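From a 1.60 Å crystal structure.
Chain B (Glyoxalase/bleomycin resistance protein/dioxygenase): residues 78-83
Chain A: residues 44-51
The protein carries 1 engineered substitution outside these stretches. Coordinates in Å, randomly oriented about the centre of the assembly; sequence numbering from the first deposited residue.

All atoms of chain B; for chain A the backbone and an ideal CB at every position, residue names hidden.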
# COMPACT_ATOMS: atom_id res chain seq x y z
N GLN B 78 -5.81 -2.31 2.74
CA GLN B 78 -6.55 -2.61 3.96
C GLN B 78 -6.00 -1.62 4.98
O GLN B 78 -4.90 -1.78 5.50
CB GLN B 78 -6.31 -4.04 4.43
CG GLN B 78 -6.95 -4.33 5.78
CD GLN B 78 -6.79 -5.78 6.19
OE1 GLN B 78 -7.48 -6.66 5.67
NE2 GLN B 78 -5.88 -6.04 7.13
N TRP B 79 -6.81 -0.60 5.27
CA TRP B 79 -6.43 0.50 6.13
C TRP B 79 -7.14 0.55 7.48
O TRP B 79 -8.35 0.78 7.53
CB TRP B 79 -6.69 1.78 5.35
CG TRP B 79 -6.13 3.02 5.96
CD1 TRP B 79 -6.55 3.63 7.10
CD2 TRP B 79 -5.07 3.82 5.43
NE1 TRP B 79 -5.81 4.77 7.32
CE2 TRP B 79 -4.90 4.91 6.31
CE3 TRP B 79 -4.25 3.73 4.29
CZ2 TRP B 79 -3.93 5.90 6.10
CZ3 TRP B 79 -3.29 4.72 4.08
CH2 TRP B 79 -3.14 5.78 4.98
N ASP B 80 -6.39 0.35 8.56
CA ASP B 80 -6.97 0.38 9.91
C ASP B 80 -7.34 1.78 10.35
O ASP B 80 -6.54 2.70 10.26
CB ASP B 80 -6.00 -0.20 10.94
CG ASP B 80 -5.62 -1.63 10.66
OD1 ASP B 80 -6.43 -2.38 10.09
OD2 ASP B 80 -4.49 -2.01 11.03
N VAL B 81 -8.57 1.93 10.83
CA VAL B 81 -9.07 3.22 11.32
C VAL B 81 -9.50 3.07 12.78
O VAL B 81 -9.81 1.97 13.24
CB VAL B 81 -10.25 3.71 10.48
CG1 VAL B 81 -9.78 4.03 9.06
CG2 VAL B 81 -11.33 2.66 10.44
N ILE B 82 -9.52 4.18 13.51
CA ILE B 82 -9.90 4.16 14.92
C ILE B 82 -11.41 4.17 15.13
O ILE B 82 -11.93 3.42 15.97
CB ILE B 82 -9.31 5.39 15.67
CG1 ILE B 82 -7.79 5.34 15.64
CG2 ILE B 82 -9.78 5.41 17.11
CD1 ILE B 82 -7.12 6.52 16.34
N ASP B 83 -12.11 5.00 14.37
CA ASP B 83 -13.56 5.13 14.50
C ASP B 83 -14.18 5.16 13.10
O ASP B 83 -14.36 6.23 12.52
CB ASP B 83 -13.87 6.44 15.22
CG ASP B 83 -14.92 6.28 16.29
OD1 ASP B 83 -15.89 5.52 16.09
OD2 ASP B 83 -14.77 6.94 17.35
N UNK A 44 -1.55 11.73 6.72
CA UNK A 44 -1.71 10.72 7.76
C UNK A 44 -3.13 10.73 8.28
O UNK A 44 -3.82 11.74 8.23
CB UNK A 44 -0.72 10.95 8.90
N UNK A 45 -3.56 9.56 8.73
CA UNK A 45 -4.88 9.42 9.33
C UNK A 45 -4.61 8.66 10.61
O UNK A 45 -4.43 7.44 10.60
CB UNK A 45 -5.88 8.71 8.42
N UNK A 46 -4.51 9.40 11.71
CA UNK A 46 -4.25 8.81 13.01
C UNK A 46 -2.95 8.01 13.10
O UNK A 46 -2.88 7.01 13.82
CB UNK A 46 -5.42 7.90 13.39
N UNK A 47 -1.93 8.45 12.37
CA UNK A 47 -0.66 7.75 12.44
C UNK A 47 -0.34 6.84 11.28
O UNK A 47 0.79 6.39 11.15
CB UNK A 47 -0.62 6.92 13.73
N UNK A 48 -1.34 6.55 10.45
CA UNK A 48 -1.12 5.70 9.28
C UNK A 48 -0.90 6.67 8.14
O UNK A 48 -1.76 7.50 7.83
CB UNK A 48 -2.28 4.74 9.01
N UNK A 49 0.27 6.58 7.51
CA UNK A 49 0.64 7.51 6.45
C UNK A 49 0.49 7.07 5.00
O UNK A 49 0.54 5.89 4.67
CB UNK A 49 2.10 7.90 6.66
N UNK A 50 0.34 8.07 4.14
CA UNK A 50 0.23 7.86 2.70
C UNK A 50 0.83 9.09 2.01
O UNK A 50 0.78 10.20 2.55
CB UNK A 50 -1.22 7.63 2.28
N UNK A 51 1.42 8.88 0.84
CA UNK A 51 2.02 9.98 0.10
C UNK A 51 1.32 10.17 -1.23
O UNK A 51 0.97 9.20 -1.90
CB UNK A 51 3.51 9.73 -0.12

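Position 44 points its CA-to-CB bond away from chain B. Nothing of the other stretch lies within 5.5 Å of the ideal CB, so chain B sets no demand and many side chains would suit. The residue is Thr A44. Its work is within its own chain: OG1 of Thr A44 donates to a carboxylate oxygen of position 49 and accepts a weak bond from the backbone N of position 47.

Position 45 points toward chain B. The ideal CB is 4.1 Å from NE1 of Trp B79, and CG1 of Val B81 lies beyond. Apolar side chains such as leucine, isoleucine or methionine would fit against the indole and the valine. The residue is Leu A45, with chi1 t and chi2 p. Its CD2 comes to 3.9 Å from NE1 of Trp B79 and 4.2 Å from CG1 of Val B81. The indole N-H is not left unpaired by this apolar neighbour. Water 1 accepts from NE1 of Trp B79 at 3.0 Å and donates to O of Leu A45 and O of Asp B80, each at 2.7 Å. It thus ties the two backbones together where no direct hydrogen bond crosses.

Position 46 is the second residue of the turn, with phi/psi of 59/34. A left-handed backbone like this favours glycine, asparagine or aspartate. The CB points toward chain B, with CD1 of Ile B82 3.7 Å from its ideal place. The backbone N of Ile B82 also offers a donor nearby, so a short polar side chain would suit. The residue is Asp A46. Its CG packs 3.4 Å from CD1 of Ile B82. Water 2 donates to OD2 of Asp A46 at 2.6 Å and accepts from N of Ile B82 at 2.8 Å, so the carboxylate reaches the backbone of chain B through one water.

Position 47 has phi/psi of 103/-13. A CB here would be jammed against the carbonyl O of the residue before, which calls for glycine. The residue is Gly A47, within the type I' turn from Leu A45 to position 48.

Position 48 points toward chain B, and the ideal CB is 3.5 Å from CZ2 of Trp B79. A compact apolar side chain, such as valine or isoleucine, would suit the ring. The residue is Val A48, chi1 t. Its CG1 sits over one face of the indole, 3.5 Å from the centroid of the six-membered ring of Trp B79, in a CH-pi contact. CG2 of Val A48 lies 4.1 Å from O of Asp B80.

Position 49 points away, so chain B leaves the choice wide. The residue is Asp A49, whose OD1 accepts the bond from OG1 of Thr A44 at 2.6 Å.

Position 50 points toward chain B again, and its ideal CB is 3.8 Å from CH2 of Trp B79. A small or branched apolar side chain would suit. The residue is Val A50, chi1 p. Its CB meets the indole at the edge, near the ring plane.

Position 51 is out of reach of chain B, which gives no clue. The residue is Met A51, present as selenomethionine.

Chain A 44-51: TLDGVDVM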
# COMPACT_ATOMS: atom_id res chain seq x y z
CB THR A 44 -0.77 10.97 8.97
OG1 THR A 44 -0.78 9.83 9.83
CG2 THR A 44 -1.24 12.19 9.77
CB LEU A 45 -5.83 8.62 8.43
CG LEU A 45 -7.26 8.65 8.98
CD1 LEU A 45 -7.77 10.08 8.99
CD2 LEU A 45 -8.18 7.77 8.16
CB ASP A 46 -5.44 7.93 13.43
CG ASP A 46 -6.64 8.76 13.82
OD1 ASP A 46 -6.48 9.66 14.68
OD2 ASP A 46 -7.74 8.51 13.29
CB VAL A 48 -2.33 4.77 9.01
CG1 VAL A 48 -2.01 3.83 7.86
CG2 VAL A 48 -2.67 3.97 10.26
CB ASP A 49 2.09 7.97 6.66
CG ASP A 49 2.36 8.45 8.08
OD1 ASP A 49 1.41 8.80 8.81
OD2 ASP A 49 3.55 8.50 8.46
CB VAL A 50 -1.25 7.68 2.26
CG1 VAL A 50 -2.05 8.95 2.52
CG2 VAL A 50 -1.30 7.29 0.78
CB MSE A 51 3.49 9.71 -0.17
CG MSE A 51 4.39 9.72 1.04
SE MSE A 51 6.22 9.32 0.54
CE MSE A 51 6.23 7.41 0.90
O HOH W 1 -6.20 5.39 10.25
O HOH W 2 -8.26 6.27 12.05
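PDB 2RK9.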